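Local structure of hypothetical protein APE0525 (Aeropyrum pernix, 2CX0) at residues Glu58-Thr61 with Cys67-Glu70. The protein is of unknown function but, carrying a PUA domain behind a pre-PUA domain, probably binds RNA and may act in translation initiation. Sequence-based numbering, arbitrary orientation.
Sequences EIIT and CLFE
Ile60 and Leu68 form an antiparallel hydrogen-bonded pair in the beta hairpin of strands 56-62 and 65-70, with segment axes 4.7 Å apart at closest approach and N-to-C directions 147° apart. Cys67 and Leu68 together face Ile60, which defines a classic beta bulge. The evidence lies in the bonding: Ile60 O accepts from Leu68 N at 3.1 Å, in the carbonyl plane on a lone pair, and from Cys67 N at 2.9 Å, the latter donor tilted 16° from that plane. In return Ile60 N donates almost straight to Leu68 O at 2.8 Å, and the CA-H of Ile59 approaches the same oxygen. The extra residue is accommodated by the helix-like psi of -34° at Cys67, whereas Leu68, Phe69 and Glu70 keep extended backbone angles. On the face shared by Ile60 and Leu68 the side chains meet at their roots, Ile60 CB to Leu68 CB 4.0 Å. On the other face, Ile59 CG2, set anti to its own amide nitrogen, lies beside Leu68 O at 3.7 Å, while Ile59 and Phe69 both pack on Leu175 of helix 174-183. In the N-terminal antiparallel sheet the hairpin lies between strand 45-51, beside 56-62, and the outermost strand 76-78, beside 65-70. Toward Glu70 the direct ladder gives way to a water that donates to Glu58 O and accepts from Glu70 N, 2.7 Å from each atom.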
# COMPACT_ATOMS: atom_id res chain seq x y z
N GLU A 58 0.86 11.65 7.53
CA GLU A 58 2.18 12.05 7.01
C GLU A 58 2.42 11.13 5.85
O GLU A 58 2.29 9.90 5.98
CB GLU A 58 3.27 11.84 8.03
CG GLU A 58 3.31 12.94 9.03
CD GLU A 58 4.53 12.85 9.93
OE1 GLU A 58 5.61 12.43 9.45
OE2 GLU A 58 4.38 13.21 11.12
N ILE A 59 2.77 11.72 4.72
CA ILE A 59 2.99 10.95 3.50
C ILE A 59 4.27 11.39 2.76
O ILE A 59 4.53 12.60 2.61
CB ILE A 59 1.82 11.17 2.50
CG1 ILE A 59 0.49 10.63 3.08
CG2 ILE A 59 2.13 10.41 1.20
CD1 ILE A 59 -0.70 11.04 2.14
N ILE A 60 5.04 10.43 2.27
CA ILE A 60 6.21 10.81 1.53
C ILE A 60 5.84 10.86 0.06
O ILE A 60 5.25 9.89 -0.45
CB ILE A 60 7.32 9.80 1.76
CG1 ILE A 60 7.85 9.98 3.21
CG2 ILE A 60 8.45 9.98 0.69
CD1 ILE A 60 8.83 8.86 3.63
N THR A 61 6.12 11.96 -0.60
CA THR A 61 5.84 12.05 -2.05
C THR A 61 7.12 11.80 -2.82
O THR A 61 8.21 12.17 -2.41
CB THR A 61 5.26 13.43 -2.49
OG1 THR A 61 6.17 14.50 -2.15
CG2 THR A 61 3.91 13.64 -1.76
N CYS A 67 3.27 8.59 -2.18
CA CYS A 67 3.60 7.18 -2.27
C CYS A 67 3.84 6.33 -1.05
O CYS A 67 3.55 5.16 -1.11
CB CYS A 67 4.87 6.99 -3.09
SG CYS A 67 4.79 7.35 -4.82
N LEU A 68 4.43 6.90 0.03
CA LEU A 68 4.80 6.01 1.13
C LEU A 68 4.31 6.53 2.45
O LEU A 68 4.18 7.76 2.65
CB LEU A 68 6.33 5.92 1.20
CG LEU A 68 7.05 5.46 -0.09
CD1 LEU A 68 8.58 5.75 -0.03
CD2 LEU A 68 6.74 3.92 -0.29
N PHE A 69 4.04 5.61 3.38
CA PHE A 69 3.64 6.09 4.71
C PHE A 69 4.13 5.12 5.75
O PHE A 69 4.38 3.93 5.45
CB PHE A 69 2.15 6.25 4.82
CG PHE A 69 1.39 5.00 4.59
CD1 PHE A 69 0.94 4.23 5.69
CD2 PHE A 69 1.11 4.55 3.27
CE1 PHE A 69 0.24 3.04 5.50
CE2 PHE A 69 0.41 3.37 3.06
CZ PHE A 69 -0.02 2.61 4.17
N GLU A 70 4.31 5.62 6.95
CA GLU A 70 4.74 4.75 8.04
C GLU A 70 3.50 4.18 8.78
O GLU A 70 2.58 4.93 9.16
CB GLU A 70 5.64 5.52 9.05
CG GLU A 70 6.26 4.52 10.04
CD GLU A 70 7.11 5.15 11.15
OE1 GLU A 70 8.05 5.89 10.86
OE2 GLU A 70 6.82 4.90 12.33
O HOH W 1 4.10 8.34 7.24